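Local atomic coordinates of beta-glucuronidase (Dictyoglomus thermophilum, PDB entry 6XXW), a protein that probably hydrolyses beta-D-glucuronides, releasing glucuronic acid. Residues Tyr469-Thr474 against Gln528-Arg533; Gly477-Ile482 against Asp517-Phe522; Arg488-Trp493 against Asp542-Glu547; Ser504-Asp509 against Arg533-Leu538. One frame throughout, in Å; residues are numbered along the deposited sequence.

Interaction 1 of 4, residues Tyr469-Thr474 against Gln528-Arg533; sequences YYSWYT and QEMIKR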
# COMPACT_ATOMS: atom_id res chain seq x y z
N TYR A 469 -22.24 15.24 3.27
CA TYR A 469 -21.52 13.97 3.24
C TYR A 469 -22.49 12.80 3.06
O TYR A 469 -22.30 11.73 3.62
CB TYR A 469 -20.70 13.80 4.52
CG TYR A 469 -19.46 14.70 4.53
CD1 TYR A 469 -18.31 14.33 3.84
CD2 TYR A 469 -19.47 15.92 5.20
CE1 TYR A 469 -17.17 15.15 3.83
CE2 TYR A 469 -18.35 16.75 5.20
CZ TYR A 469 -17.21 16.36 4.50
OH TYR A 469 -16.09 17.17 4.50
N TYR A 470 -23.54 13.01 2.27
CA TYR A 470 -24.50 11.95 2.01
C TYR A 470 -23.78 10.75 1.41
O TYR A 470 -22.94 10.89 0.52
CB TYR A 470 -25.59 12.44 1.06
CG TYR A 470 -26.40 13.63 1.59
CD1 TYR A 470 -27.14 13.54 2.75
CD2 TYR A 470 -26.43 14.84 0.89
CE1 TYR A 470 -27.89 14.61 3.22
CE2 TYR A 470 -27.17 15.91 1.34
CZ TYR A 470 -27.90 15.78 2.50
OH TYR A 470 -28.64 16.84 2.96
N SER A 471 -24.13 9.56 1.89
CA SER A 471 -23.57 8.24 1.54
C SER A 471 -22.22 7.98 2.22
O SER A 471 -21.69 6.86 2.09
CB SER A 471 -23.41 8.04 0.02
OG SER A 471 -22.15 8.49 -0.44
N TRP A 472 -21.66 8.95 2.96
CA TRP A 472 -20.46 8.71 3.76
C TRP A 472 -20.80 8.66 5.25
O TRP A 472 -20.73 7.59 5.86
CB TRP A 472 -19.36 9.76 3.49
CG TRP A 472 -18.11 9.35 4.23
CD1 TRP A 472 -17.68 9.82 5.45
CD2 TRP A 472 -17.19 8.33 3.85
NE1 TRP A 472 -16.54 9.16 5.83
CE2 TRP A 472 -16.22 8.23 4.87
CE3 TRP A 472 -17.09 7.48 2.73
CZ2 TRP A 472 -15.15 7.33 4.81
CZ3 TRP A 472 -16.01 6.58 2.67
CH2 TRP A 472 -15.05 6.52 3.70
N TYR A 473 -21.15 9.79 5.87
CA TYR A 473 -21.47 9.75 7.30
C TYR A 473 -22.89 9.28 7.56
O TYR A 473 -23.18 8.77 8.65
CB TYR A 473 -21.27 11.14 7.94
CG TYR A 473 -19.82 11.51 8.13
CD1 TYR A 473 -18.96 10.71 8.88
CD2 TYR A 473 -19.30 12.67 7.55
CE1 TYR A 473 -17.62 11.05 9.04
CE2 TYR A 473 -17.97 13.02 7.71
CZ TYR A 473 -17.14 12.21 8.46
OH TYR A 473 -15.82 12.56 8.62
N THR A 474 -23.78 9.45 6.59
CA THR A 474 -25.14 8.91 6.64
C THR A 474 -25.33 7.95 5.47
O THR A 474 -24.71 8.12 4.41
CB THR A 474 -26.19 10.04 6.59
OG1 THR A 474 -25.93 10.90 5.48
CG2 THR A 474 -26.13 10.86 7.87
N GLN A 528 -14.13 8.78 -5.86
CA GLN A 528 -14.40 9.39 -7.17
C GLN A 528 -15.88 9.34 -7.52
O GLN A 528 -16.43 10.32 -8.03
CB GLN A 528 -13.56 8.71 -8.27
CG GLN A 528 -13.96 9.10 -9.71
CD GLN A 528 -12.92 8.72 -10.75
OE1 GLN A 528 -11.76 9.13 -10.67
NE2 GLN A 528 -13.33 7.93 -11.74
N GLU A 529 -16.55 8.21 -7.27
CA GLU A 529 -17.96 8.11 -7.65
C GLU A 529 -18.82 9.06 -6.81
O GLU A 529 -19.72 9.72 -7.34
CB GLU A 529 -18.45 6.67 -7.50
CG GLU A 529 -19.86 6.43 -8.03
CD GLU A 529 -19.95 6.58 -9.55
OE1 GLU A 529 -18.94 6.38 -10.25
OE2 GLU A 529 -21.06 6.90 -10.04
N MET A 530 -18.55 9.13 -5.51
CA MET A 530 -19.28 10.06 -4.66
C MET A 530 -19.12 11.49 -5.17
O MET A 530 -20.10 12.21 -5.36
CB MET A 530 -18.80 9.93 -3.22
CG MET A 530 -19.40 10.98 -2.30
SD MET A 530 -18.72 10.88 -0.63
CE MET A 530 -19.69 12.15 0.19
N ILE A 531 -17.88 11.90 -5.42
CA ILE A 531 -17.64 13.28 -5.84
C ILE A 531 -18.30 13.54 -7.19
O ILE A 531 -18.93 14.59 -7.40
CB ILE A 531 -16.12 13.56 -5.86
CG1 ILE A 531 -15.62 13.78 -4.42
CG2 ILE A 531 -15.79 14.74 -6.74
CD1 ILE A 531 -14.10 13.77 -4.29
N LYS A 532 -18.21 12.57 -8.10
CA LYS A 532 -18.82 12.71 -9.43
C LYS A 532 -20.33 12.90 -9.34
O LYS A 532 -20.90 13.72 -10.07
CB LYS A 532 -18.48 11.48 -10.28
CG LYS A 532 -19.14 11.44 -11.64
CD LYS A 532 -18.62 10.26 -12.46
CE LYS A 532 -19.31 8.95 -12.06
NZ LYS A 532 -19.03 7.84 -13.03
N ARG A 533 -20.99 12.15 -8.46
CA ARG A 533 -22.44 12.24 -8.36
C ARG A 533 -22.87 13.55 -7.70
O ARG A 533 -23.89 14.14 -8.07
CB ARG A 533 -22.99 11.04 -7.60
CG ARG A 533 -22.80 9.73 -8.34
CD ARG A 533 -23.40 8.58 -7.57
NE ARG A 533 -24.85 8.55 -7.69
CZ ARG A 533 -25.58 7.43 -7.72
NH1 ARG A 533 -24.98 6.25 -7.64
NH2 ARG A 533 -26.90 7.50 -7.83
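Met530, on helix 524-538, reaches Tyr469 and its neighbours in the loop that follows strand 463-467 of the TIM barrel. It is the one helix residue of the pair that makes contact, and no hydrogen bond crosses between the segments. CG stands anti to the backbone N (chi1 173°) and the two further torsions are also close to 180°, which stretches the thioether straight out from the helix and delivers its methyl to the loop. Met530 CE lies 4.0 Å from Tyr469 CA and 4.1 Å from Trp472 CB, and it meets the Tyr469 ring obliquely.

The loop is held as a turn: Tyr469 O accepts from the backbone N of Trp472 at 2.9 Å and also from that of Tyr473. Trp472 turns its edge to the Tyr473 face, with CD1 3.6 Å above the ring centre; Tyr473 CE2 in turn lies over the rim of one Tyr469 face. Tyr469 OH is hydrogen-bonded to Glu505, and Tyr469 N to a bound Tris molecule, probably from the crystallisation liquor, which suggests a pocket here.

Beside the thioether, Ser471 OG comes within 4.1 Å of Met530 CG. The hydroxyl donates to Tyr470 O at 2.7 Å, in the carbonyl plane on a lone pair, and Met530 CE touches that same Tyr470 O at 3.5 Å.

Interaction 2 of 4, residues Gly477-Ile482 against Asp517-Phe522; sequences GDLSVI and DPPLMF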
# COMPACT_ATOMS: atom_id res chain seq x y z
N GLY A 477 -22.09 3.97 2.41
CA GLY A 477 -21.90 2.98 1.37
C GLY A 477 -22.93 3.03 0.26
O GLY A 477 -22.68 2.47 -0.81
N ASP A 478 -24.08 3.68 0.49
CA ASP A 478 -25.16 3.69 -0.49
C ASP A 478 -25.07 4.96 -1.35
O ASP A 478 -25.67 5.99 -1.03
CB ASP A 478 -26.52 3.61 0.19
CG ASP A 478 -27.64 3.36 -0.80
OD1 ASP A 478 -27.32 3.22 -1.99
OD2 ASP A 478 -28.81 3.32 -0.38
N LEU A 479 -24.35 4.85 -2.47
CA LEU A 479 -24.21 5.98 -3.39
C LEU A 479 -25.53 6.37 -4.06
O LEU A 479 -25.64 7.49 -4.57
CB LEU A 479 -23.17 5.66 -4.47
CG LEU A 479 -21.73 5.44 -4.02
CD1 LEU A 479 -20.98 4.71 -5.11
CD2 LEU A 479 -21.04 6.78 -3.70
N SER A 480 -26.51 5.48 -4.06
CA SER A 480 -27.77 5.72 -4.76
C SER A 480 -28.61 6.83 -4.12
O SER A 480 -29.47 7.39 -4.79
CB SER A 480 -28.58 4.42 -4.85
OG SER A 480 -29.21 4.09 -3.62
N VAL A 481 -28.36 7.19 -2.86
CA VAL A 481 -29.17 8.24 -2.22
C VAL A 481 -28.73 9.65 -2.57
O VAL A 481 -29.46 10.61 -2.26
CB VAL A 481 -29.15 8.12 -0.69
CG1 VAL A 481 -29.66 6.78 -0.24
CG2 VAL A 481 -27.73 8.41 -0.15
N ILE A 482 -27.57 9.82 -3.21
CA ILE A 482 -26.94 11.15 -3.29
C ILE A 482 -27.83 12.14 -4.03
O ILE A 482 -28.12 13.24 -3.54
CB ILE A 482 -25.56 11.03 -3.96
CG1 ILE A 482 -24.56 10.41 -2.97
CG2 ILE A 482 -25.08 12.39 -4.51
CD1 ILE A 482 -23.19 10.15 -3.57
N ASP A 517 -14.36 -2.80 -7.17
CA ASP A 517 -15.60 -2.71 -7.92
C ASP A 517 -16.48 -3.88 -7.51
O ASP A 517 -16.00 -5.03 -7.44
CB ASP A 517 -15.42 -2.72 -9.44
CG ASP A 517 -16.69 -2.34 -10.16
OD1 ASP A 517 -17.07 -1.14 -10.11
OD2 ASP A 517 -17.35 -3.24 -10.73
N PRO A 518 -17.77 -3.65 -7.21
CA PRO A 518 -18.37 -2.31 -7.05
C PRO A 518 -17.65 -1.47 -5.97
O PRO A 518 -16.93 -2.04 -5.15
CB PRO A 518 -19.81 -2.63 -6.62
CG PRO A 518 -20.06 -4.03 -7.17
CD PRO A 518 -18.76 -4.73 -7.02
N PRO A 519 -17.80 -0.15 -6.01
CA PRO A 519 -17.04 0.69 -5.08
C PRO A 519 -17.47 0.47 -3.63
O PRO A 519 -18.66 0.31 -3.33
CB PRO A 519 -17.35 2.12 -5.55
CG PRO A 519 -18.58 2.01 -6.40
CD PRO A 519 -18.56 0.63 -6.99
N LEU A 520 -16.48 0.45 -2.74
CA LEU A 520 -16.67 0.31 -1.30
C LEU A 520 -16.07 1.51 -0.56
O LEU A 520 -15.06 2.07 -1.00
CB LEU A 520 -16.00 -0.97 -0.77
CG LEU A 520 -16.57 -2.32 -1.19
CD1 LEU A 520 -15.58 -3.44 -0.90
CD2 LEU A 520 -17.85 -2.53 -0.40
N MET A 521 -16.67 1.88 0.58
CA MET A 521 -16.08 2.95 1.39
C MET A 521 -14.60 2.67 1.65
O MET A 521 -14.20 1.53 1.90
CB MET A 521 -16.82 3.09 2.73
CG MET A 521 -18.19 3.73 2.62
SD MET A 521 -19.02 3.65 4.22
CE MET A 521 -18.15 4.94 5.12
N PHE A 522 -13.79 3.73 1.55
CA PHE A 522 -12.34 3.81 1.77
C PHE A 522 -11.55 3.45 0.51
O PHE A 522 -10.32 3.49 0.54
CB PHE A 522 -11.85 2.97 2.96
CG PHE A 522 -12.30 3.51 4.30
CD1 PHE A 522 -13.45 3.03 4.92
CD2 PHE A 522 -11.57 4.53 4.94
CE1 PHE A 522 -13.88 3.55 6.16
CE2 PHE A 522 -12.00 5.05 6.19
CZ PHE A 522 -13.15 4.55 6.78
O HOH W 1 -20.84 0.87 -1.71
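Gly477 and Met521 make the tight part of this loop-to-loop contact, with their CA atoms 5.8 Å apart and Met521 SD 3.6 Å from Gly477 N. The thioether bends at its last torsion (chi3 75°) and lies against bare backbone, Gly477 having no side chain. That backbone N is already bonded to Ser471, so the sulfur packs against it and no hydrogen bond is implied. A second close point joins Leu479 CD1 to Pro519 CG at 3.8 Å, the two side chains crossing obliquely.

Between these points the looser part of the joint is spanned by a water. It donates to Gly477 O at 2.6 Å and to Pro519 O at 2.8 Å, in place of any direct bond between the loops. Next to Gly477, Asp478 OD1 accepts from Ser480 N in an Asx turn and from Ser480 OG at 2.6 Å, both donors lying on the same face of the carboxylate, just ahead of helix 482-497.

A second subunit lies alongside: its Arg68 bonds Pro519 O and its Gln559 bonds Met521 N. The two TIM-barrel loops thus meet through van der Waals contact and a water, with no direct hydrogen bond between them, while the polar backbone of 517-522 is partly spent on the subunit interface.

Interaction 3 of 4, residues Arg488-Trp493 against Asp542-Glu547; sequences RDLREW and DFVVGE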
# COMPACT_ATOMS: atom_id res chain seq x y z
N ARG A 488 -32.68 17.88 -3.06
CA ARG A 488 -33.70 18.37 -2.14
C ARG A 488 -33.12 19.33 -1.11
O ARG A 488 -33.72 20.36 -0.80
CB ARG A 488 -34.38 17.19 -1.43
CG ARG A 488 -35.34 16.41 -2.31
CD ARG A 488 -35.55 14.98 -1.79
NE ARG A 488 -36.35 14.95 -0.58
CZ ARG A 488 -37.68 14.94 -0.57
NH1 ARG A 488 -38.35 14.97 -1.71
NH2 ARG A 488 -38.34 14.91 0.58
N ASP A 489 -31.96 18.99 -0.55
CA ASP A 489 -31.36 19.83 0.48
C ASP A 489 -30.98 21.19 -0.08
O ASP A 489 -31.38 22.23 0.47
CB ASP A 489 -30.13 19.13 1.07
CG ASP A 489 -29.61 19.84 2.31
OD1 ASP A 489 -30.43 20.31 3.12
OD2 ASP A 489 -28.38 19.91 2.48
N LEU A 490 -30.23 21.21 -1.19
CA LEU A 490 -29.75 22.48 -1.72
C LEU A 490 -30.89 23.37 -2.19
O LEU A 490 -30.79 24.60 -2.07
CB LEU A 490 -28.75 22.24 -2.84
CG LEU A 490 -27.44 21.58 -2.38
CD1 LEU A 490 -26.52 21.32 -3.54
CD2 LEU A 490 -26.76 22.45 -1.32
N ARG A 491 -31.96 22.79 -2.74
CA ARG A 491 -33.13 23.60 -3.10
C ARG A 491 -33.77 24.22 -1.87
O ARG A 491 -34.30 25.33 -1.93
CB ARG A 491 -34.15 22.77 -3.86
CG ARG A 491 -33.68 22.35 -5.26
CD ARG A 491 -34.85 21.79 -6.09
NE ARG A 491 -34.41 21.43 -7.44
CZ ARG A 491 -34.28 22.30 -8.44
NH1 ARG A 491 -34.56 23.58 -8.25
NH2 ARG A 491 -33.88 21.89 -9.63
N GLU A 492 -33.73 23.52 -0.73
CA GLU A 492 -34.28 24.11 0.48
C GLU A 492 -33.40 25.24 1.00
O GLU A 492 -33.92 26.24 1.52
CB GLU A 492 -34.49 23.05 1.56
CG GLU A 492 -35.40 23.56 2.69
CD GLU A 492 -35.37 22.68 3.92
OE1 GLU A 492 -34.50 21.80 3.99
OE2 GLU A 492 -36.22 22.87 4.82
N TRP A 493 -32.07 25.12 0.90
CA TRP A 493 -31.23 26.25 1.27
C TRP A 493 -31.58 27.48 0.44
O TRP A 493 -31.65 28.60 0.97
CB TRP A 493 -29.75 25.92 1.11
CG TRP A 493 -29.19 25.04 2.19
CD1 TRP A 493 -29.07 23.68 2.15
CD2 TRP A 493 -28.67 25.45 3.47
NE1 TRP A 493 -28.50 23.22 3.32
CE2 TRP A 493 -28.26 24.28 4.15
CE3 TRP A 493 -28.52 26.69 4.11
CZ2 TRP A 493 -27.69 24.32 5.43
CZ3 TRP A 493 -27.95 26.73 5.39
CH2 TRP A 493 -27.54 25.55 6.03
N ASP A 542 -28.86 26.43 -10.78
CA ASP A 542 -28.25 27.69 -11.20
C ASP A 542 -27.85 28.60 -10.04
O ASP A 542 -27.15 29.59 -10.27
CB ASP A 542 -29.17 28.44 -12.18
CG ASP A 542 -30.46 28.95 -11.54
OD1 ASP A 542 -30.68 28.78 -10.32
OD2 ASP A 542 -31.27 29.55 -12.28
N PHE A 543 -28.26 28.30 -8.82
CA PHE A 543 -27.89 29.11 -7.66
C PHE A 543 -26.65 28.59 -6.95
O PHE A 543 -26.18 29.22 -6.00
CB PHE A 543 -29.07 29.20 -6.68
CG PHE A 543 -29.66 27.86 -6.29
CD1 PHE A 543 -29.06 27.07 -5.33
CD2 PHE A 543 -30.83 27.42 -6.89
CE1 PHE A 543 -29.60 25.84 -4.97
CE2 PHE A 543 -31.38 26.20 -6.53
CZ PHE A 543 -30.77 25.41 -5.57
N VAL A 544 -26.08 27.47 -7.39
CA VAL A 544 -24.84 26.96 -6.82
C VAL A 544 -23.69 27.58 -7.60
O VAL A 544 -23.58 27.42 -8.82
CB VAL A 544 -24.80 25.42 -6.86
CG1 VAL A 544 -23.42 24.91 -6.49
CG2 VAL A 544 -25.86 24.83 -5.91
N VAL A 545 -22.85 28.33 -6.89
CA VAL A 545 -21.76 29.08 -7.51
C VAL A 545 -20.40 28.50 -7.18
O VAL A 545 -19.38 29.12 -7.47
CB VAL A 545 -21.82 30.57 -7.11
CG1 VAL A 545 -23.16 31.17 -7.52
CG2 VAL A 545 -21.61 30.73 -5.60
N GLY A 546 -20.34 27.32 -6.56
CA GLY A 546 -19.05 26.76 -6.21
C GLY A 546 -19.05 25.34 -5.70
O GLY A 546 -20.03 24.86 -5.11
N GLU A 547 -17.92 24.65 -5.93
CA GLU A 547 -17.69 23.30 -5.42
C GLU A 547 -16.30 23.25 -4.80
O GLU A 547 -15.30 23.52 -5.47
CB GLU A 547 -17.84 22.23 -6.52
CG GLU A 547 -16.89 22.36 -7.74
CD GLU A 547 -17.39 21.61 -8.96
OE1 GLU A 547 -16.59 20.84 -9.56
OE2 GLU A 547 -18.57 21.78 -9.35
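Leu490 and Val544 have CA atoms 8.4 Å apart, and Arg491 and Phe543 8.9 Å, spacings that put helix 482-497 beside the start of strand 544-550 with side chains, and no backbone hydrogen bonds, bridging the gap. Phe543 does most of the bridging. Its CG stands between the backbone N and the carbonyl carbon (chi1 51°), a rotation that directs the ring at the helix backbone. The far end of the ring makes the touch: CE1 lies 3.4 Å from Leu490 O, and CZ lies 3.9 Å from Arg491 CA, both approached obliquely.

Arg491 contributes its aliphatic part, with CG 4.2 Å from Phe543 CZ, although its CB points away from the strand. Its charged end is held within the helix by a salt bridge to Glu487. Arg491 is solvent-exposed, while Leu490, Phe543 and Val544 are buried. Among these, Leu490 CD1 meets Val544 CG2 at 4.3 Å, a looser apolar touch than that of the ring on the backbone.

One turn along the helix, Trp493 NE1 makes a weak hydrogen bond to Asp489 OD2, 3.4 Å away at the indole edge; the same carboxylate oxygen also has a salt bridge to Arg468.

In the TIM barrel, this contact packs an outer helix against the inner sheet. Phe543 stacks on Tyr494 and pairs through its backbone with Ile501 at the start of strand 501-505, while Leu490 and Val544 both pack on Leu538 of helix 524-538, and Leu490 also reaches Val466 of strand 463-467.

Interaction 4 of 4, residues Ser504-Asp509 against Arg533-Leu538; sequences SEFGAD and RFVGVL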
# COMPACT_ATOMS: atom_id res chain seq x y z
N SER A 504 -19.41 23.68 0.15
CA SER A 504 -18.08 23.99 0.69
C SER A 504 -17.30 22.77 1.16
O SER A 504 -16.09 22.89 1.38
CB SER A 504 -18.21 25.00 1.84
OG SER A 504 -19.23 24.62 2.74
N GLU A 505 -17.95 21.62 1.33
CA GLU A 505 -17.24 20.38 1.63
C GLU A 505 -18.07 19.21 1.15
O GLU A 505 -19.30 19.20 1.29
CB GLU A 505 -16.99 20.18 3.13
CG GLU A 505 -15.95 21.06 3.76
CD GLU A 505 -15.64 20.66 5.20
OE1 GLU A 505 -15.89 19.48 5.55
OE2 GLU A 505 -15.15 21.53 5.96
N PHE A 506 -17.39 18.20 0.63
CA PHE A 506 -17.95 16.89 0.35
C PHE A 506 -16.79 16.01 -0.05
O PHE A 506 -15.81 16.49 -0.63
CB PHE A 506 -19.04 16.92 -0.74
CG PHE A 506 -18.57 17.40 -2.10
CD1 PHE A 506 -18.19 18.72 -2.30
CD2 PHE A 506 -18.55 16.52 -3.19
CE1 PHE A 506 -17.78 19.16 -3.54
CE2 PHE A 506 -18.14 16.94 -4.44
CZ PHE A 506 -17.75 18.27 -4.63
N GLY A 507 -16.88 14.73 0.29
CA GLY A 507 -15.80 13.82 -0.00
C GLY A 507 -15.90 12.57 0.84
O GLY A 507 -16.83 12.39 1.63
N ALA A 508 -14.91 11.69 0.63
CA ALA A 508 -14.87 10.36 1.22
C ALA A 508 -13.42 10.01 1.53
O ALA A 508 -12.53 10.39 0.77
CB ALA A 508 -15.48 9.33 0.26
N ASP A 509 -13.18 9.31 2.65
CA ASP A 509 -11.84 8.82 2.92
C ASP A 509 -11.46 7.78 1.87
O ASP A 509 -12.28 6.95 1.49
CB ASP A 509 -11.74 8.18 4.31
CG ASP A 509 -11.91 9.18 5.43
OD1 ASP A 509 -13.08 9.56 5.70
OD2 ASP A 509 -10.89 9.56 6.05
N ARG A 533 -20.99 12.15 -8.46
CA ARG A 533 -22.44 12.24 -8.36
C ARG A 533 -22.87 13.55 -7.70
O ARG A 533 -23.89 14.14 -8.07
CB ARG A 533 -22.99 11.04 -7.60
CG ARG A 533 -22.80 9.73 -8.34
CD ARG A 533 -23.40 8.58 -7.57
NE ARG A 533 -24.85 8.55 -7.69
CZ ARG A 533 -25.58 7.43 -7.72
NH1 ARG A 533 -24.98 6.25 -7.64
NH2 ARG A 533 -26.90 7.50 -7.83
N PHE A 534 -22.10 14.01 -6.71
CA PHE A 534 -22.39 15.30 -6.10
C PHE A 534 -22.36 16.43 -7.14
O PHE A 534 -23.29 17.23 -7.24
CB PHE A 534 -21.39 15.59 -4.98
CG PHE A 534 -21.81 15.10 -3.61
CD1 PHE A 534 -21.95 13.75 -3.35
CD2 PHE A 534 -22.02 16.01 -2.58
CE1 PHE A 534 -22.31 13.31 -2.07
CE2 PHE A 534 -22.39 15.58 -1.31
CZ PHE A 534 -22.53 14.23 -1.05
N VAL A 535 -21.29 16.49 -7.95
CA VAL A 535 -21.18 17.64 -8.86
C VAL A 535 -22.16 17.55 -10.02
O VAL A 535 -22.55 18.59 -10.58
CB VAL A 535 -19.74 17.83 -9.35
CG1 VAL A 535 -18.81 18.07 -8.16
CG2 VAL A 535 -19.27 16.65 -10.23
N GLY A 536 -22.61 16.34 -10.39
CA GLY A 536 -23.70 16.24 -11.35
C GLY A 536 -24.97 16.91 -10.87
O GLY A 536 -25.72 17.48 -11.67
N VAL A 537 -25.23 16.85 -9.56
CA VAL A 537 -26.36 17.57 -8.99
C VAL A 537 -26.14 19.08 -9.09
O VAL A 537 -27.03 19.82 -9.52
CB VAL A 537 -26.60 17.13 -7.54
CG1 VAL A 537 -27.61 18.05 -6.87
CG2 VAL A 537 -27.05 15.69 -7.47
N LEU A 538 -24.95 19.55 -8.69
CA LEU A 538 -24.68 20.99 -8.69
C LEU A 538 -24.87 21.60 -10.06
O LEU A 538 -25.32 22.75 -10.19
CB LEU A 538 -23.26 21.25 -8.19
CG LEU A 538 -22.85 20.65 -6.85
CD1 LEU A 538 -21.44 21.13 -6.49
CD2 LEU A 538 -23.85 21.02 -5.76
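The rings of Phe506 and Phe534 lie nearly parallel, their planes at 11°, but slid so far apart that they barely overlap, with centroids 5.2 Å from each other. Each ring therefore meets the root of the other side chain: Phe506 CD2 is 3.5 Å from Phe534 CB, and Phe506 CB is 3.6 Å from Phe534 CD2. Phe534 CB comes obliquely to the Phe506 ring, as does Phe506 CD2 to the Phe534 ring. Further out along the same Phe506 ring, CZ is met by Val535 CG1 at 3.7 Å, also obliquely, the valine crossing the phenylalanine at about a right angle.

The rotation of Phe506 (chi1 61°, CG between the backbone N and the carbonyl carbon) turns its ring toward the helix as the chain leaves strand 501-505. Strand 501-505, helix 524-538 and the neighbouring parallel strand 544-550 form a beta-alpha-beta unit of the TIM barrel, and these rings pack the end of its first strand against the helix. Phe506 also touches Ile549 and bonds through its backbone to Trp550, both on the third element. Phe534 packs in addition on Ile482 and Leu486 of helix 482-497.

One residue before Phe506, the Glu505 carboxylate is held by Arg338 at OE2 and Tyr469 OH at OE1; OE2 also bonds O1 of a bound Tris molecule, consistent with the active-site end of the family's barrel.

Overall arrangement
Interactions 1 and 4 both use helix 524-538, through Met530 and through Phe534 and Val535, and their centres lie about 6 Å apart; Met530 CE also touches Gly507 O, so both belong to one buried layer between helix and barrel end. Interaction 3, about 12 Å from interaction 4, lies at the opposite end of strand 544-550 from Trp550, its Leu490 joining interaction 4 through Leu538. Interactions 1, 2 and 3 touch a second subunit, interaction 2 most extensively; interaction 4 touches no other chain. Chemistry follows place: interaction 4 is purely apolar, interaction 3 mixes ring and backbone beside an exposed arginine, interaction 1 sets a methionine methyl against loop backbone and side-chain carbons, and interaction 2 adds water.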